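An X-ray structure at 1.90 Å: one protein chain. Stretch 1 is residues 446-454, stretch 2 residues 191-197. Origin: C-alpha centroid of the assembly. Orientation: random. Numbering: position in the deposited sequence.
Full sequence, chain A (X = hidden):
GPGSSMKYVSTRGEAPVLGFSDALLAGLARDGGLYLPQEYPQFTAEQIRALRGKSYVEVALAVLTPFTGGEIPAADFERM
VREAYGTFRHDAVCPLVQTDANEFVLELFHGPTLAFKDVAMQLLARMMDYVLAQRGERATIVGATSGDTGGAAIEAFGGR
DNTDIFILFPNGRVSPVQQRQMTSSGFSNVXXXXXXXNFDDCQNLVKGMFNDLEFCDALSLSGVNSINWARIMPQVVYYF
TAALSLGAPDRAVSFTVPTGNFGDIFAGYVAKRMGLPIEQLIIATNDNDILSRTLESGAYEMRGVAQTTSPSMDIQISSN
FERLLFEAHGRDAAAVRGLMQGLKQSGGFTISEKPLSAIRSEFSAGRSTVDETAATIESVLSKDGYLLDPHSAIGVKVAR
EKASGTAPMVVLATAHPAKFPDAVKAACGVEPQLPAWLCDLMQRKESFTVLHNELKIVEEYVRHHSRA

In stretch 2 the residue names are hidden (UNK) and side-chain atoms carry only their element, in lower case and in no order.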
ATOM      1  N   GLU A 446     -20.581 -16.972   2.771  1.00 33.72           N
ATOM      2  CA  GLU A 446     -19.384 -17.071   1.957  1.00 33.01           C
ATOM      3  C   GLU A 446     -19.744 -17.700   0.612  1.00 31.90           C
ATOM      4  O   GLU A 446     -20.751 -18.423   0.474  1.00 33.99           O
ATOM      5  CB  GLU A 446     -18.319 -17.867   2.695  1.00 33.31           C
ATOM      6  CG  GLU A 446     -18.029 -17.294   4.066  1.00 35.37           C
ATOM      7  CD  GLU A 446     -16.656 -17.647   4.607  1.00 36.56           C
ATOM      8  OE1 GLU A 446     -15.657 -17.500   3.871  1.00 35.25           O
ATOM      9  OE2 GLU A 446     -16.568 -18.020   5.798  1.00 40.64           O
ATOM     10  N   SER A 447     -18.944 -17.397  -0.394  1.00 28.74           N
ATOM     11  CA  SER A 447     -19.191 -17.910  -1.709  1.00 27.71           C
ATOM     12  C   SER A 447     -17.862 -17.968  -2.437  1.00 25.07           C
ATOM     13  O   SER A 447     -17.310 -16.938  -2.849  1.00 25.04           O
ATOM     14  CB  SER A 447     -20.185 -17.019  -2.446  1.00 29.80           C
ATOM     15  OG  SER A 447     -20.440 -17.571  -3.732  1.00 31.15           O
ATOM     16  N   PHE A 448     -17.327 -19.173  -2.541  1.00 22.23           N
ATOM     17  CA  PHE A 448     -16.004 -19.375  -3.101  1.00 19.77           C
ATOM     18  C   PHE A 448     -15.915 -20.764  -3.726  1.00 18.78           C
ATOM     19  O   PHE A 448     -16.716 -21.641  -3.412  1.00 19.91           O
ATOM     20  CB  PHE A 448     -14.929 -19.178  -2.041  1.00 18.92           C
ATOM     21  CG  PHE A 448     -15.014 -20.123  -0.857  1.00 19.30           C
ATOM     22  CD1 PHE A 448     -15.740 -19.780   0.264  1.00 20.47           C
ATOM     23  CD2 PHE A 448     -14.296 -21.307  -0.839  1.00 18.87           C
ATOM     24  CE1 PHE A 448     -15.795 -20.630   1.362  1.00 21.30           C
ATOM     25  CE2 PHE A 448     -14.332 -22.153   0.251  1.00 19.70           C
ATOM     26  CZ  PHE A 448     -15.095 -21.822   1.360  1.00 20.98           C
ATOM     27  N   THR A 449     -14.947 -20.954  -4.609  1.00 16.62           N
ATOM     28  CA  THR A 449     -14.831 -22.202  -5.314  1.00 16.28           C
ATOM     29  C   THR A 449     -13.524 -22.841  -4.916  1.00 15.01           C
ATOM     30  O   THR A 449     -12.465 -22.207  -5.031  1.00 14.17           O
ATOM     31  CB  THR A 449     -14.846 -21.973  -6.822  1.00 16.41           C
ATOM     32  OG1 THR A 449     -16.050 -21.304  -7.180  1.00 17.16           O
ATOM     33  CG2 THR A 449     -14.741 -23.313  -7.590  1.00 16.89           C
ATOM     34  N   VAL A 450     -13.596 -24.086  -4.473  1.00 14.94           N
ATOM     35  CA  VAL A 450     -12.401 -24.875  -4.154  1.00 14.51           C
ATOM     36  C   VAL A 450     -11.828 -25.445  -5.448  1.00 14.59           C
ATOM     37  O   VAL A 450     -12.552 -26.109  -6.202  1.00 15.32           O
ATOM     38  CB  VAL A 450     -12.738 -26.006  -3.168  1.00 15.07           C
ATOM     39  CG1 VAL A 450     -11.499 -26.869  -2.878  1.00 14.91           C
ATOM     40  CG2 VAL A 450     -13.354 -25.435  -1.897  1.00 15.35           C
ATOM     41  N   LEU A 451     -10.543 -25.200  -5.707  1.00 14.28           N
ATOM     42  CA  LEU A 451      -9.854 -25.746  -6.893  1.00 14.66           C
ATOM     43  C   LEU A 451      -8.550 -26.388  -6.478  1.00 15.29           C
ATOM     44  O   LEU A 451      -7.876 -25.871  -5.585  1.00 15.06           O
ATOM     45  CB  LEU A 451      -9.526 -24.672  -7.939  1.00 14.32           C
ATOM     46  CG  LEU A 451     -10.698 -23.894  -8.513  1.00 14.38           C
ATOM     47  CD1 LEU A 451     -10.160 -22.767  -9.382  1.00 14.17           C
ATOM     48  CD2 LEU A 451     -11.578 -24.838  -9.298  1.00 15.29           C
ATOM     49  N   HIS A 452      -8.216 -27.518  -7.115  1.00 16.26           N
ATOM     50  CA  HIS A 452      -6.901 -28.101  -7.009  1.00 17.20           C
ATOM     51  C   HIS A 452      -5.804 -27.228  -7.531  1.00 17.14           C
ATOM     52  O   HIS A 452      -6.017 -26.336  -8.373  1.00 16.16           O
ATOM     53  CB  HIS A 452      -6.863 -29.502  -7.673  1.00 18.90           C
ATOM     54  CG  HIS A 452      -7.463 -30.589  -6.813  1.00 20.10           C
ATOM     55  ND1 HIS A 452      -8.160 -31.607  -7.311  1.00 21.96           N
ATOM     56  CD2 HIS A 452      -7.460 -30.768  -5.442  1.00 21.34           C
ATOM     57  CE1 HIS A 452      -8.582 -32.414  -6.314  1.00 22.39           C
ATOM     58  NE2 HIS A 452      -8.162 -31.900  -5.168  1.00 21.88           N
ATOM     59  N   ASN A 453      -4.594 -27.497  -7.041  1.00 17.67           N
ATOM     60  CA  ASN A 453      -3.423 -26.665  -7.306  1.00 18.28           C
ATOM     61  C   ASN A 453      -2.797 -27.074  -8.659  1.00 19.70           C
ATOM     62  O   ASN A 453      -1.830 -27.813  -8.706  1.00 20.13           O
ATOM     63  CB  ASN A 453      -2.448 -26.840  -6.138  1.00 18.68           C
ATOM     64  CG  ASN A 453      -1.094 -26.201  -6.370  1.00 19.47           C
ATOM     65  OD1 ASN A 453      -0.953 -25.243  -7.155  1.00 19.18           O
ATOM     66  ND2 ASN A 453      -0.086 -26.710  -5.654  1.00 20.22           N
ATOM     67  N   GLU A 454      -3.441 -26.672  -9.745  1.00 20.31           N
ATOM     68  CA  GLU A 454      -3.014 -27.045 -11.114  1.00 22.24           C
ATOM     69  C   GLU A 454      -3.304 -25.856 -12.013  1.00 21.68           C
ATOM     70  O   GLU A 454      -4.435 -25.333 -12.013  1.00 20.46           O
ATOM     71  CB  GLU A 454      -3.753 -28.284 -11.637  1.00 24.19           C
ATOM     72  CG  GLU A 454      -3.574 -29.508 -10.733  1.00 25.97           C
ATOM     73  CD  GLU A 454      -4.354 -30.755 -11.144  1.00 27.86           C
ATOM     74  OE1 GLU A 454      -4.519 -31.007 -12.362  1.00 30.23           O
ATOM     75  OE2 GLU A 454      -4.768 -31.509 -10.221  1.00 28.26           O
ATOM     76  N   UNK A 191     -14.499 -13.397  -7.866  1.00 14.83           N
ATOM     77  CA  UNK A 191     -14.290 -14.849  -7.808  1.00 15.58           C
ATOM     78  C   UNK A 191     -13.215 -15.205  -6.827  1.00 14.67           C
ATOM     79  O   UNK A 191     -12.049 -14.954  -7.053  1.00 14.90           O
ATOM     80  c   UNK A 191     -15.154 -13.815 -10.980  1.00 17.10           C
ATOM     81  c   UNK A 191     -13.977 -15.372  -9.204  1.00 16.06           C
ATOM     82  c   UNK A 191     -16.844 -15.120 -11.438  1.00 19.25           C
ATOM     83  n   UNK A 191     -16.281 -13.933 -11.711  1.00 18.38           N
ATOM     84  n   UNK A 191     -16.071 -15.748 -10.529  1.00 18.20           N
ATOM     85  c   UNK A 191     -15.022 -14.973 -10.225  1.00 16.80           C
ATOM     86  N   UNK A 192     -13.622 -15.789  -5.712  1.00 14.33           N
ATOM     87  CA  UNK A 192     -12.681 -16.162  -4.657  1.00 14.11           C
ATOM     88  C   UNK A 192     -12.383 -17.632  -4.874  1.00 13.61           C
ATOM     89  O   UNK A 192     -13.289 -18.448  -4.840  1.00 14.06           O
ATOM     90  c   UNK A 192     -13.310 -15.921  -3.273  1.00 14.01           C
ATOM     91  N   UNK A 193     -11.107 -17.946  -5.080  1.00 13.04           N
ATOM     92  CA  UNK A 193     -10.660 -19.265  -5.428  1.00 12.66           C
ATOM     93  C   UNK A 193      -9.828 -19.800  -4.278  1.00 12.57           C
ATOM     94  O   UNK A 193      -8.746 -19.302  -4.034  1.00 12.49           O
ATOM     95  c   UNK A 193     -10.508 -18.698  -7.993  1.00 12.86           C
ATOM     96  c   UNK A 193     -11.847 -19.414  -8.191  1.00 13.49           C
ATOM     97  c   UNK A 193      -9.809 -19.210  -6.729  1.00 12.53           C
ATOM     98  c   UNK A 193      -9.641 -18.809  -9.242  1.00 12.55           C
ATOM     99  N   UNK A 194     -10.363 -20.792  -3.576  1.00 13.06           N
ATOM    100  CA  UNK A 194      -9.741 -21.424  -2.429  1.00 13.60           C
ATOM    101  C   UNK A 194      -8.946 -22.617  -2.966  1.00 13.65           C
ATOM    102  O   UNK A 194      -9.506 -23.683  -3.255  1.00 13.90           O
ATOM    103  c   UNK A 194     -10.849 -21.839  -1.439  1.00 14.71           C
ATOM    104  o   UNK A 194     -10.363 -22.405  -0.232  1.00 15.75           O
ATOM    105  N   UNK A 195      -7.635 -22.429  -3.101  1.00 13.24           N
ATOM    106  CA  UNK A 195      -6.745 -23.431  -3.701  1.00 13.42           C
ATOM    107  C   UNK A 195      -6.364 -24.486  -2.653  1.00 14.50           C
ATOM    108  O   UNK A 195      -5.995 -24.148  -1.518  1.00 15.28           O
ATOM    109  c   UNK A 195      -5.474 -22.747  -4.283  1.00 13.30           C
ATOM    110  c   UNK A 195      -5.876 -21.600  -5.247  1.00 12.43           C
ATOM    111  c   UNK A 195      -4.516 -23.782  -4.930  1.00 13.56           C
ATOM    112  c   UNK A 195      -6.782 -22.036  -6.397  1.00 12.38           C
ATOM    113  N   UNK A 196      -6.436 -25.760  -3.029  1.00 15.06           N
ATOM    114  CA  UNK A 196      -5.983 -26.860  -2.176  1.00 16.20           C
ATOM    115  C   UNK A 196      -4.452 -26.912  -2.282  1.00 16.81           C
ATOM    116  O   UNK A 196      -3.872 -27.745  -2.988  1.00 17.38           O
ATOM    117  c   UNK A 196      -9.043 -29.221  -2.021  1.00 17.99           C
ATOM    118  o   UNK A 196      -9.006 -29.501  -0.817  1.00 18.66           O
ATOM    119  o   UNK A 196      -9.712 -29.924  -2.845  1.00 18.90           O
ATOM    120  c   UNK A 196      -6.710 -28.177  -2.530  1.00 16.67           C
ATOM    121  c   UNK A 196      -8.245 -28.012  -2.481  1.00 16.80           C
ATOM    122  N   UNK A 197      -3.839 -25.952  -1.588  1.00 17.11           N
ATOM    123  CA  UNK A 197      -2.390 -25.739  -1.533  1.00 18.12           C
ATOM    124  C   UNK A 197      -2.106 -24.546  -0.616  1.00 18.43           C
ATOM    125  O   UNK A 197      -3.030 -23.959  -0.033  1.00 17.64           O
TER
HETATM  126  O   HOH W   1     -16.418 -16.249  -5.249  1.00 20.63           O
HETATM  127  O   HOH W   2     -15.513 -18.645  -7.124  1.00 29.58           O
HETATM  128  O   HOH W   3      -4.391 -29.538  -5.207  1.00 14.78           O
HETATM  129  O   HOH W   4      -1.169 -28.600  -3.444  1.00 20.40           O

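Position 191 carries one carbon followed by a five-membered ring of three carbons and two nitrogens. The side chain makes no contact with stretch 1; the ring is an imidazole, and this is His191.

At position 192 there is a single side-chain carbon. This CB lies 3.8 Å from CB of Phe448, a small apolar contact at the start of the pairing, and the lone carbon marks an alanine. The backbone of Ala192 does more: its O accepts a hydrogen bond from Thr449 N at 3.0 Å, and a water bridges its N (2.9 Å from the water oxygen) to Ser447 O (2.7 Å from the same oxygen).

Position 193 has four carbons, forked at the second. A terminal methyl of this fork meets the side chain of Leu451. The fork identifies leucine over isoleucine; with Leu193 named, the pair is CD2 to Leu451 CD1 at 3.9 Å. The CA of Leu193 also makes a CA-H...O contact with Thr449 O, at 3.5 Å.

Position 194 has one carbon and then one oxygen. The carbon packs obliquely against the Phe448 ring, with CB 3.5 Å from CD2 of Phe448. These atoms describe a serine. The hydroxyl of Ser194 is hydrogen-bonded elsewhere in the structure. Along the backbone, Ser194 N donates to Thr449 O (2.9 Å) and Ser194 O accepts from Leu451 N (3.1 Å).

Position 195 again has four carbons, but the fork is at the first and one arm is two carbons long, the end of that arm packing on Leu451. The residue is isoleucine, and CD1 of Ile195 lies 4.1 Å from Leu451 CB.

Position 196 has three carbons, the third carrying two oxygens, lying along Val450 and near the His452 ring; it is a glutamate. Glu196 CG rests 3.5 Å from Val450 CG1. Its OE2 comes within 3.4 Å of His452 NE2, but the angle is too poor for a hydrogen bond. The backbone N of Glu196 donates to Leu451 O at 2.9 Å.

Position 197 has no side-chain atoms and is Gly197; its N makes a weak hydrogen bond to Ile195 O (2.8 Å).

The contact is a parallel pairing of strands, in which Thr449 and Leu451 each donate and accept through their backbone, joining the strands by four hydrogen bonds. Leu193 and Ile195 share a sheet face with Thr449 and Leu451, giving apolar packing there, while Ser194 lies on the other face with Val450. Beyond the direct bonds, two waters link Glu196 O to Asn453, one through its N and one through its ND2.

Stretch 2, residues 191-197: HALSIEG
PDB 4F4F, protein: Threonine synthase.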